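Local atomic coordinates of separin (Saccharomyces cerevisiae, PDB entry 5U1T), a protein that cleaves the MCD1/SCC1 subunit of cohesin as a caspase-like cysteine protease at the onset of anaphase, and is held inactive by securin for most of the cell cycle. Residues L654-I659 with L894-Q899; F878-K883 with N907-H912; K887-L892 with L913-D918; I917-C922 with I932-N937. All coordinates share one frame; numbering follows the deposited sequence.

Contact 1 of 4, residues L654-I659 with L894-Q899; sequences LSLYMI and LYFGDQ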
# COMPACT_ATOMS: atom_id res chain seq x y z
N LEU A 654 -13.34 -9.56 -0.37
CA LEU A 654 -12.60 -9.56 -1.62
C LEU A 654 -11.36 -10.44 -1.53
O LEU A 654 -11.12 -11.25 -2.42
CB LEU A 654 -12.23 -8.14 -2.02
CG LEU A 654 -13.38 -7.19 -2.35
CD1 LEU A 654 -12.85 -5.78 -2.45
CD2 LEU A 654 -14.07 -7.56 -3.63
N SER A 655 -10.56 -10.31 -0.48
CA SER A 655 -9.37 -11.14 -0.38
C SER A 655 -9.74 -12.64 -0.35
O SER A 655 -8.96 -13.49 -0.80
CB SER A 655 -8.56 -10.77 0.85
OG SER A 655 -7.30 -11.43 0.87
N LEU A 656 -10.92 -12.96 0.15
CA LEU A 656 -11.33 -14.36 0.18
C LEU A 656 -12.20 -14.74 -1.03
O LEU A 656 -12.84 -15.80 -1.06
CB LEU A 656 -12.04 -14.68 1.49
CG LEU A 656 -11.03 -14.79 2.63
CD1 LEU A 656 -11.69 -15.16 3.94
CD2 LEU A 656 -9.93 -15.77 2.30
N TYR A 657 -12.19 -13.86 -2.04
CA TYR A 657 -13.00 -13.98 -3.26
C TYR A 657 -14.46 -14.31 -2.95
O TYR A 657 -15.12 -15.07 -3.65
CB TYR A 657 -12.38 -15.02 -4.23
CG TYR A 657 -11.14 -14.48 -4.93
CD1 TYR A 657 -9.87 -14.60 -4.35
CD2 TYR A 657 -11.23 -13.83 -6.15
CE1 TYR A 657 -8.76 -14.11 -4.97
CE2 TYR A 657 -10.11 -13.34 -6.78
CZ TYR A 657 -8.88 -13.48 -6.19
OH TYR A 657 -7.76 -12.96 -6.83
N MET A 658 -14.97 -13.71 -1.88
CA MET A 658 -16.38 -13.80 -1.59
C MET A 658 -17.08 -12.66 -2.31
O MET A 658 -17.52 -11.70 -1.69
CB MET A 658 -16.63 -13.77 -0.09
CG MET A 658 -15.80 -14.75 0.72
SD MET A 658 -16.36 -14.74 2.43
CE MET A 658 -15.05 -15.64 3.23
N ILE A 659 -17.18 -12.78 -3.62
CA ILE A 659 -17.65 -11.66 -4.43
C ILE A 659 -19.11 -11.35 -4.09
O ILE A 659 -19.50 -10.18 -4.08
CB ILE A 659 -17.46 -11.93 -5.94
CG1 ILE A 659 -16.05 -11.57 -6.39
CG2 ILE A 659 -18.35 -11.04 -6.75
CD1 ILE A 659 -14.98 -12.40 -5.78
N LEU A 894 -11.13 -26.62 5.05
CA LEU A 894 -11.04 -26.49 6.51
C LEU A 894 -10.98 -25.04 6.95
O LEU A 894 -10.95 -24.76 8.14
CB LEU A 894 -9.82 -27.22 7.05
CG LEU A 894 -9.97 -28.74 7.19
CD1 LEU A 894 -8.79 -29.31 7.96
CD2 LEU A 894 -11.32 -29.12 7.85
N TYR A 895 -10.93 -24.12 6.00
CA TYR A 895 -10.80 -22.70 6.33
C TYR A 895 -12.14 -22.02 6.12
O TYR A 895 -12.50 -21.14 6.89
CB TYR A 895 -9.72 -22.04 5.48
CG TYR A 895 -9.39 -20.60 5.83
CD1 TYR A 895 -10.15 -19.55 5.32
CD2 TYR A 895 -8.31 -20.29 6.64
CE1 TYR A 895 -9.85 -18.23 5.63
CE2 TYR A 895 -8.01 -18.98 6.95
CZ TYR A 895 -8.78 -17.95 6.43
OH TYR A 895 -8.45 -16.63 6.72
N PHE A 896 -12.88 -22.43 5.09
CA PHE A 896 -14.21 -21.87 4.89
C PHE A 896 -15.31 -22.70 5.56
O PHE A 896 -16.41 -22.20 5.81
CB PHE A 896 -14.51 -21.71 3.41
CG PHE A 896 -13.70 -20.64 2.76
CD1 PHE A 896 -14.09 -19.32 2.83
CD2 PHE A 896 -12.53 -20.95 2.10
CE1 PHE A 896 -13.35 -18.34 2.26
CE2 PHE A 896 -11.78 -19.97 1.52
CZ PHE A 896 -12.20 -18.66 1.60
N GLY A 897 -15.01 -23.96 5.86
CA GLY A 897 -15.97 -24.85 6.49
C GLY A 897 -17.28 -24.80 5.73
O GLY A 897 -17.32 -25.08 4.53
N ASP A 898 -18.34 -24.40 6.42
CA ASP A 898 -19.67 -24.35 5.84
C ASP A 898 -19.92 -23.10 4.99
O ASP A 898 -20.99 -22.96 4.39
CB ASP A 898 -20.71 -24.42 6.94
CG ASP A 898 -20.39 -23.47 8.04
OD1 ASP A 898 -19.80 -22.42 7.73
OD2 ASP A 898 -20.69 -23.78 9.22
N GLN A 899 -18.95 -22.19 4.98
CA GLN A 899 -19.01 -20.99 4.13
C GLN A 899 -18.50 -21.22 2.70
O GLN A 899 -18.47 -20.28 1.90
CB GLN A 899 -18.22 -19.84 4.75
CG GLN A 899 -18.69 -19.38 6.12
CD GLN A 899 -19.96 -18.55 6.06
OE1 GLN A 899 -21.07 -19.05 6.29
NE2 GLN A 899 -19.81 -17.26 5.77
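Tyr-895 meets Leu-656 edge-on: methyl CD1 of Leu-656 lies near the plane of the phenol ring, 4.0 Å from Tyr-895 CE1, the two side chains crossing at about a right angle. Chi1 of -174° swings this ring off helix 893-896 toward segment 654-659, and beyond it the hydroxyl is bonded to Ala-870 O and Lys-622 N. Phe-896 follows with CG beside the backbone N, chi1 -69°, which stands its ring next to that of Tyr-895, whose CD1 sits 4.1 Å above the centre of one Phe-896 face. The edge of the Phe-896 ring takes Leu-656 CB and the methyl CE of Met-658, which is extended beyond CG and comes from the opposite direction; Leu-656 CD2 approaches obliquely, 3.7 Å from Phe-896 CZ. Replacing Leu-656 by alanine removes both methyls and would probably open a gap between the two rings and the turn. Leu-656 follows the end of helix 642-655, which closes in a Schellman motif with Tyr-657, of positive phi, as C-prime residue, its N bonded to Leu-654 O at 2.8 Å; Met-658 is the N-cap of helix 659-672. The arrangement is a buried apolar contact between an interhelical turn and aromatic residues of an all-helical region.

Contact 2 of 4, residues F878-K883 with N907-H912; sequences FLYDNK and NLWKLH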
# COMPACT_ATOMS: atom_id res chain seq x y z
N PHE A 878 1.76 -21.46 -0.72
CA PHE A 878 2.86 -22.29 -0.26
C PHE A 878 2.65 -23.74 -0.71
O PHE A 878 3.58 -24.38 -1.19
CB PHE A 878 3.01 -22.18 1.25
CG PHE A 878 4.07 -23.07 1.84
CD1 PHE A 878 5.41 -22.74 1.77
CD2 PHE A 878 3.72 -24.24 2.51
CE1 PHE A 878 6.39 -23.56 2.33
CE2 PHE A 878 4.69 -25.05 3.08
CZ PHE A 878 6.02 -24.72 2.99
N LEU A 879 1.42 -24.24 -0.56
CA LEU A 879 1.09 -25.63 -0.88
C LEU A 879 1.25 -25.92 -2.37
O LEU A 879 1.76 -26.97 -2.75
CB LEU A 879 -0.33 -25.96 -0.43
CG LEU A 879 -0.50 -25.98 1.09
CD1 LEU A 879 -1.91 -26.35 1.50
CD2 LEU A 879 0.49 -26.93 1.70
N TYR A 880 0.82 -24.97 -3.19
CA TYR A 880 1.01 -24.99 -4.63
C TYR A 880 2.47 -25.10 -5.04
O TYR A 880 2.86 -26.03 -5.74
CB TYR A 880 0.42 -23.74 -5.24
CG TYR A 880 0.43 -23.71 -6.74
CD1 TYR A 880 -0.45 -24.50 -7.46
CD2 TYR A 880 1.29 -22.87 -7.43
CE1 TYR A 880 -0.47 -24.46 -8.82
CE2 TYR A 880 1.28 -22.83 -8.81
CZ TYR A 880 0.40 -23.63 -9.49
OH TYR A 880 0.36 -23.61 -10.87
N ASP A 881 3.27 -24.12 -4.62
CA ASP A 881 4.71 -24.14 -4.82
C ASP A 881 5.32 -25.48 -4.49
O ASP A 881 6.26 -25.89 -5.16
CB ASP A 881 5.40 -23.08 -3.95
CG ASP A 881 5.31 -21.69 -4.53
OD1 ASP A 881 5.14 -21.58 -5.76
OD2 ASP A 881 5.42 -20.70 -3.77
N ASN A 882 4.82 -26.17 -3.47
CA ASN A 882 5.50 -27.38 -3.06
C ASN A 882 4.80 -28.66 -3.54
O ASN A 882 5.03 -29.73 -2.98
CB ASN A 882 5.66 -27.40 -1.54
CG ASN A 882 6.58 -26.28 -1.03
OD1 ASN A 882 7.80 -26.44 -0.96
ND2 ASN A 882 5.99 -25.14 -0.69
N LYS A 883 3.96 -28.53 -4.57
CA LYS A 883 3.28 -29.66 -5.21
C LYS A 883 2.26 -30.40 -4.35
O LYS A 883 1.89 -31.54 -4.66
CB LYS A 883 4.30 -30.69 -5.69
CG LYS A 883 5.29 -30.20 -6.69
CD LYS A 883 4.60 -29.68 -7.91
CE LYS A 883 5.65 -29.27 -8.88
NZ LYS A 883 6.78 -28.70 -8.08
N ASN A 907 -12.54 -22.58 -6.51
CA ASN A 907 -12.67 -22.65 -7.96
C ASN A 907 -11.60 -21.90 -8.74
O ASN A 907 -11.23 -22.30 -9.84
CB ASN A 907 -14.04 -22.14 -8.36
CG ASN A 907 -15.03 -23.26 -8.50
OD1 ASN A 907 -14.64 -24.42 -8.66
ND2 ASN A 907 -16.32 -22.93 -8.44
N LEU A 908 -11.13 -20.79 -8.17
CA LEU A 908 -10.02 -20.05 -8.75
C LEU A 908 -8.78 -20.93 -8.74
O LEU A 908 -8.05 -21.00 -9.73
CB LEU A 908 -9.78 -18.76 -7.99
CG LEU A 908 -8.75 -17.80 -8.56
CD1 LEU A 908 -9.03 -17.55 -10.01
CD2 LEU A 908 -8.84 -16.52 -7.79
N TRP A 909 -8.57 -21.63 -7.63
CA TRP A 909 -7.44 -22.56 -7.54
C TRP A 909 -7.60 -23.75 -8.49
O TRP A 909 -6.60 -24.35 -8.92
CB TRP A 909 -7.25 -23.04 -6.10
CG TRP A 909 -6.32 -22.11 -5.37
CD1 TRP A 909 -6.66 -21.20 -4.39
CD2 TRP A 909 -4.92 -21.93 -5.61
NE1 TRP A 909 -5.55 -20.50 -4.01
CE2 TRP A 909 -4.47 -20.93 -4.74
CE3 TRP A 909 -4.01 -22.53 -6.48
CZ2 TRP A 909 -3.13 -20.51 -4.70
CZ3 TRP A 909 -2.67 -22.12 -6.44
CH2 TRP A 909 -2.26 -21.12 -5.56
N LYS A 910 -8.83 -24.11 -8.82
CA LYS A 910 -9.04 -25.18 -9.80
C LYS A 910 -8.52 -24.70 -11.15
O LYS A 910 -7.71 -25.38 -11.78
CB LYS A 910 -10.51 -25.59 -9.85
CG LYS A 910 -10.84 -26.62 -8.79
CD LYS A 910 -12.33 -26.83 -8.61
CE LYS A 910 -12.57 -27.75 -7.41
NZ LYS A 910 -13.99 -28.18 -7.17
N LEU A 911 -8.93 -23.50 -11.55
CA LEU A 911 -8.38 -22.84 -12.72
C LEU A 911 -6.84 -22.73 -12.72
O LEU A 911 -6.24 -22.86 -13.77
CB LEU A 911 -8.98 -21.44 -12.89
CG LEU A 911 -10.49 -21.34 -12.95
CD1 LEU A 911 -10.94 -19.98 -13.47
CD2 LEU A 911 -11.06 -22.44 -13.80
N HIS A 912 -6.19 -22.48 -11.58
CA HIS A 912 -4.72 -22.41 -11.61
C HIS A 912 -4.10 -23.78 -11.78
O HIS A 912 -2.95 -23.91 -12.20
CB HIS A 912 -4.16 -21.76 -10.34
CG HIS A 912 -4.39 -20.29 -10.26
ND1 HIS A 912 -4.58 -19.64 -9.06
CD2 HIS A 912 -4.49 -19.34 -11.22
CE1 HIS A 912 -4.79 -18.35 -9.29
NE2 HIS A 912 -4.73 -18.15 -10.59
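A chi1 of -174° carries the Tyr-880 ring from helix 872-881 toward helix 905-912, and Trp-909, at chi1 -89°, brings the far end of its indole up to the tyrosine. The indole edge comes over one tyrosine face: Trp-909 CZ3 is 3.4 Å from Tyr-880 CD1, and CH2 of the same indole lies 3.8 Å from Tyr-880 CB. Centroids 5.2 Å apart and planes at 51° make the pair oblique, neither a stack nor a T. One turn on, His-912 places ND1 over a face of Trp-909, a second ring beside the indole. Putting an alanine in place of Tyr-880 would take away its ring and is likely to leave the CZ3 edge of Trp-909 without its partner and the indole freer to shift. Helix 872-881 ends just here: the amide of Asn-882 lies over the ring of Phe-878 and donates from ND2 to Phe-878 O (2.6 Å), and Lys-883, with positive phi, is the C-prime residue of a Schellman motif. Among the neighbouring helices, 885-891 inserts Leu-888 against both Tyr-880 and Trp-909, 829-845 packs on Phe-878 and Asp-881 through Tyr-833, and 927-946 meets Leu-911 and His-912 through Lys-929.

Contact 3 of 4, residues K887-L892 with L913-D918; sequences KLEQSL and LGKDID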
# COMPACT_ATOMS: atom_id res chain seq x y z
N LYS A 887 -3.34 -31.35 -0.37
CA LYS A 887 -3.39 -30.61 0.89
C LYS A 887 -3.93 -29.20 0.64
O LYS A 887 -4.51 -28.59 1.55
CB LYS A 887 -2.00 -30.58 1.53
CG LYS A 887 -2.00 -30.22 3.01
CD LYS A 887 -0.72 -30.71 3.70
CE LYS A 887 -0.52 -32.22 3.50
NZ LYS A 887 -1.48 -33.09 4.31
N LEU A 888 -3.79 -28.72 -0.59
CA LEU A 888 -4.24 -27.38 -0.99
C LEU A 888 -5.75 -27.23 -1.05
O LEU A 888 -6.33 -26.52 -0.23
CB LEU A 888 -3.65 -27.02 -2.35
CG LEU A 888 -3.66 -25.55 -2.78
CD1 LEU A 888 -2.76 -25.38 -4.01
CD2 LEU A 888 -5.05 -24.97 -3.05
N GLU A 889 -6.39 -27.87 -2.03
CA GLU A 889 -7.85 -27.73 -2.21
C GLU A 889 -8.61 -28.20 -0.99
O GLU A 889 -9.81 -27.94 -0.86
CB GLU A 889 -8.35 -28.49 -3.46
CG GLU A 889 -8.65 -27.56 -4.67
CD GLU A 889 -9.03 -28.30 -5.97
OE1 GLU A 889 -8.25 -28.26 -6.96
OE2 GLU A 889 -10.12 -28.91 -6.01
N GLN A 890 -7.93 -28.85 -0.06
CA GLN A 890 -8.59 -29.32 1.13
C GLN A 890 -8.33 -28.49 2.39
O GLN A 890 -9.08 -28.57 3.37
CB GLN A 890 -8.20 -30.76 1.39
CG GLN A 890 -9.25 -31.50 2.19
CD GLN A 890 -10.29 -32.21 1.34
OE1 GLN A 890 -10.01 -32.63 0.20
NE2 GLN A 890 -11.50 -32.35 1.90
N SER A 891 -7.28 -27.69 2.40
CA SER A 891 -7.12 -26.72 3.48
C SER A 891 -8.02 -25.51 3.19
O SER A 891 -8.34 -24.72 4.08
CB SER A 891 -5.66 -26.31 3.65
OG SER A 891 -5.18 -25.72 2.48
N LEU A 892 -8.46 -25.40 1.94
CA LEU A 892 -9.50 -24.45 1.58
C LEU A 892 -10.87 -24.86 2.14
O LEU A 892 -11.71 -24.00 2.38
CB LEU A 892 -9.60 -24.31 0.06
CG LEU A 892 -8.57 -23.51 -0.74
CD1 LEU A 892 -8.79 -23.76 -2.24
CD2 LEU A 892 -8.65 -22.03 -0.40
N LEU A 913 -4.84 -24.81 -11.42
CA LEU A 913 -4.32 -26.16 -11.47
C LEU A 913 -4.65 -26.84 -12.79
O LEU A 913 -4.36 -28.03 -12.99
CB LEU A 913 -4.86 -26.98 -10.30
CG LEU A 913 -4.31 -26.62 -8.91
CD1 LEU A 913 -5.15 -27.33 -7.88
CD2 LEU A 913 -2.85 -27.01 -8.77
N GLY A 914 -5.25 -26.08 -13.71
CA GLY A 914 -5.47 -26.54 -15.06
C GLY A 914 -6.89 -26.99 -15.35
O GLY A 914 -7.28 -27.03 -16.50
N LYS A 915 -7.66 -27.33 -14.32
CA LYS A 915 -9.06 -27.70 -14.49
C LYS A 915 -9.85 -26.60 -15.17
O LYS A 915 -9.50 -25.42 -15.06
CB LYS A 915 -9.71 -28.01 -13.16
CG LYS A 915 -9.18 -29.23 -12.49
CD LYS A 915 -9.83 -29.49 -11.16
CE LYS A 915 -9.24 -30.76 -10.57
NZ LYS A 915 -9.85 -31.03 -9.23
N ASP A 916 -10.90 -26.99 -15.89
CA ASP A 916 -11.89 -26.02 -16.32
C ASP A 916 -13.15 -26.37 -15.57
O ASP A 916 -13.40 -27.53 -15.27
CB ASP A 916 -12.13 -26.05 -17.83
CG ASP A 916 -12.70 -27.39 -18.33
OD1 ASP A 916 -13.95 -27.54 -18.37
OD2 ASP A 916 -11.90 -28.28 -18.69
N ILE A 917 -13.93 -25.37 -15.22
CA ILE A 917 -15.06 -25.60 -14.36
C ILE A 917 -16.32 -25.39 -15.14
O ILE A 917 -16.30 -25.00 -16.31
CB ILE A 917 -15.04 -24.67 -13.11
CG1 ILE A 917 -15.23 -23.19 -13.50
CG2 ILE A 917 -13.74 -24.85 -12.31
CD1 ILE A 917 -14.68 -22.20 -12.46
N ASP A 918 -17.43 -25.67 -14.46
CA ASP A 918 -18.75 -25.47 -15.01
C ASP A 918 -18.92 -23.99 -15.30
O ASP A 918 -18.67 -23.16 -14.45
CB ASP A 918 -19.77 -25.97 -14.01
CG ASP A 918 -21.18 -25.91 -14.52
OD1 ASP A 918 -21.45 -25.26 -15.56
OD2 ASP A 918 -22.05 -26.51 -13.86
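A Schellman motif ends helix 905-912, and the two residues flanking its glycine, Leu-913 and Lys-915, are the ones that face Glu-889 of helix 885-891. Gly-914 has positive phi (102°), and at its backbone angles any side chain would collide with the carbonyl O of Leu-913; the reversal there sends the chain into the loop before helix 927-946. Glu-889 reaches across as an arm extended beyond CG. Its carboxylate meets two unlike partners. Methyl CD1 of Leu-913 lies 3.4 Å from Glu-889 OE1, the two side chains sliding past each other in opposite directions. Lys-915 comes head-on instead: its chain is extended beyond CG and its ammonium NZ stands 3.9 Å from Glu-889 OE2, a long salt bridge, with OE1 of the same glutamate equally far. Being about evenly spaced from both oxygens, NZ is not committed to either one, and the pair probably acts through charge more than through a directed bond. The carboxylate is further flanked by the aliphatic end of Lys-910, whose own charge lies close by and may also steady it. The inner side is apolar, with Leu-913 packed on Tyr-880. Farther along the loop the backbone is tied to helix 927-946, Lys-915 O accepting from Asn-933 ND2 and Ile-917 N donating to Asn-930 OD1. The arrangement is a long surface salt bridge beside apolar packing, joining helix 885-891 to the loop that leaves helix 905-912 through a Schellman turn.

Contact 4 of 4, residues I917-C922 with I932-N937; sequences IDDSIC and INRVHN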
# COMPACT_ATOMS: atom_id res chain seq x y z
N ILE A 917 -13.93 -25.37 -15.22
CA ILE A 917 -15.06 -25.60 -14.36
C ILE A 917 -16.32 -25.39 -15.14
O ILE A 917 -16.30 -25.00 -16.31
CB ILE A 917 -15.04 -24.67 -13.11
CG1 ILE A 917 -15.23 -23.19 -13.50
CG2 ILE A 917 -13.74 -24.85 -12.31
CD1 ILE A 917 -14.68 -22.20 -12.46
N ASP A 918 -17.43 -25.67 -14.46
CA ASP A 918 -18.75 -25.47 -15.01
C ASP A 918 -18.92 -23.99 -15.30
O ASP A 918 -18.67 -23.16 -14.45
CB ASP A 918 -19.77 -25.97 -14.01
CG ASP A 918 -21.18 -25.91 -14.52
OD1 ASP A 918 -21.45 -25.26 -15.56
OD2 ASP A 918 -22.05 -26.51 -13.86
N ASP A 919 -19.32 -23.66 -16.52
CA ASP A 919 -19.45 -22.27 -16.96
C ASP A 919 -20.43 -21.49 -16.08
O ASP A 919 -20.21 -20.31 -15.79
CB ASP A 919 -19.90 -22.20 -18.43
CG ASP A 919 -18.79 -22.61 -19.40
OD1 ASP A 919 -17.62 -22.74 -18.96
OD2 ASP A 919 -19.08 -22.76 -20.61
N SER A 920 -21.48 -22.17 -15.65
CA SER A 920 -22.51 -21.54 -14.81
C SER A 920 -22.00 -21.10 -13.43
O SER A 920 -22.61 -20.25 -12.78
CB SER A 920 -23.69 -22.49 -14.64
OG SER A 920 -23.31 -23.61 -13.86
N ILE A 921 -20.89 -21.68 -12.98
CA ILE A 921 -20.36 -21.38 -11.65
C ILE A 921 -19.02 -20.65 -11.73
O ILE A 921 -18.35 -20.44 -10.70
CB ILE A 921 -20.20 -22.66 -10.82
CG1 ILE A 921 -19.11 -23.56 -11.40
CG2 ILE A 921 -21.51 -23.40 -10.73
CD1 ILE A 921 -18.79 -24.77 -10.53
N CYS A 922 -18.63 -20.25 -12.94
CA CYS A 922 -17.39 -19.52 -13.15
C CYS A 922 -17.68 -18.02 -13.21
O CYS A 922 -18.61 -17.61 -13.88
CB CYS A 922 -16.70 -19.98 -14.44
SG CYS A 922 -15.03 -19.33 -14.71
N ILE A 932 -9.61 -21.53 -21.94
CA ILE A 932 -8.24 -21.91 -22.25
C ILE A 932 -7.89 -23.24 -21.62
O ILE A 932 -7.27 -24.09 -22.23
CB ILE A 932 -7.25 -20.83 -21.79
CG1 ILE A 932 -7.25 -19.71 -22.81
CG2 ILE A 932 -5.83 -21.36 -21.70
CD1 ILE A 932 -6.97 -20.25 -24.20
N ASN A 933 -8.30 -23.42 -20.37
CA ASN A 933 -8.07 -24.67 -19.71
C ASN A 933 -8.85 -25.80 -20.37
O ASN A 933 -8.36 -26.91 -20.48
CB ASN A 933 -8.43 -24.56 -18.24
CG ASN A 933 -7.33 -23.94 -17.43
OD1 ASN A 933 -6.34 -23.45 -17.98
ND2 ASN A 933 -7.49 -23.95 -16.11
N ARG A 934 -10.08 -25.49 -20.78
CA ARG A 934 -10.97 -26.48 -21.37
C ARG A 934 -10.37 -27.01 -22.66
O ARG A 934 -10.28 -28.23 -22.85
CB ARG A 934 -12.35 -25.86 -21.62
CG ARG A 934 -13.31 -26.76 -22.35
CD ARG A 934 -14.71 -26.21 -22.26
NE ARG A 934 -15.12 -26.15 -20.86
CZ ARG A 934 -15.93 -25.22 -20.35
NH1 ARG A 934 -16.24 -25.24 -19.06
NH2 ARG A 934 -16.42 -24.28 -21.15
N VAL A 935 -9.93 -26.10 -23.52
CA VAL A 935 -9.20 -26.42 -24.74
C VAL A 935 -8.09 -27.42 -24.47
O VAL A 935 -8.06 -28.47 -25.08
CB VAL A 935 -8.60 -25.17 -25.41
CG1 VAL A 935 -7.53 -25.56 -26.42
CG2 VAL A 935 -9.70 -24.35 -26.08
N HIS A 936 -7.19 -27.11 -23.55
CA HIS A 936 -6.10 -28.04 -23.25
C HIS A 936 -6.61 -29.36 -22.67
O HIS A 936 -6.08 -30.43 -22.97
CB HIS A 936 -5.09 -27.39 -22.30
CG HIS A 936 -4.40 -26.20 -22.89
ND1 HIS A 936 -3.30 -26.31 -23.72
CD2 HIS A 936 -4.66 -24.87 -22.80
CE1 HIS A 936 -2.91 -25.10 -24.10
NE2 HIS A 936 -3.73 -24.21 -23.56
N ASN A 937 -7.64 -29.31 -21.85
CA ASN A 937 -8.18 -30.53 -21.28
C ASN A 937 -8.84 -31.38 -22.35
O ASN A 937 -8.77 -32.61 -22.33
CB ASN A 937 -9.18 -30.21 -20.17
CG ASN A 937 -8.51 -29.85 -18.88
OD1 ASN A 937 -7.40 -30.30 -18.60
ND2 ASN A 937 -9.18 -29.03 -18.08
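Charge carries this contact: Arg-934 of helix 927-946 turns NH1 and NH2 together on a single oxygen, OD1 of Asp-919. Asp-919 OD1 lies 2.9 Å from Arg-934 NH1 and 2.9 Å from Arg-934 NH2. The NH2 bond arrives on the syn side of OD1, close to the carboxylate plane, whereas NH1 comes from above that plane; the guanidinium and carboxylate planes are 48° apart. A weak third bond joins Arg-934 NH2 to Asp-919 OD2 (3.1 Å). The bend of the arginine chain at chi3 (-61°) turns its edge to the loop, and its NE faces a second acid, forming a salt bridge with Asp-916 OD1. Ile-917 O sits near the guanidinium plane, 2.8 Å from Arg-934 NH1, but at a poor angle for a hydrogen bond. Hydrogen bonds within the loop shape it. Asp-918 forms an Asx turn, its OD1 accepting from Ser-920 N at 3.1 Å, and the 3-10 segment 919-921 that follows puts Asp-919 in front of the arginine; Ile-921 N bonds to Asp-918 O. As for apolar packing, the CB of Ile-917 points away from helix 927-946, and its side chain rests on Phe-904, Asn-907 and Leu-911.

From the N terminus, the chain first passes the end of helix 642-655, and contact 1 closes the longest loop, 234 residues, nearly three quarters of them helical, when helix 893-896 returns to it. Contacts 2 and 3 open inside that span, on helices 872-881 and 885-891, but close beyond it, on helix 905-912 and the loop after it; each therefore crosses contact 1, and they also cross each other. Contact 4 opens on residues 917-918, where contact 3 ends, and closes the shortest loop on helix 927-946. Tyr-657 on Leu-908 joins contacts 1 and 2, and Asn-933 bonded to Leu-911 O joins contacts 2 and 4.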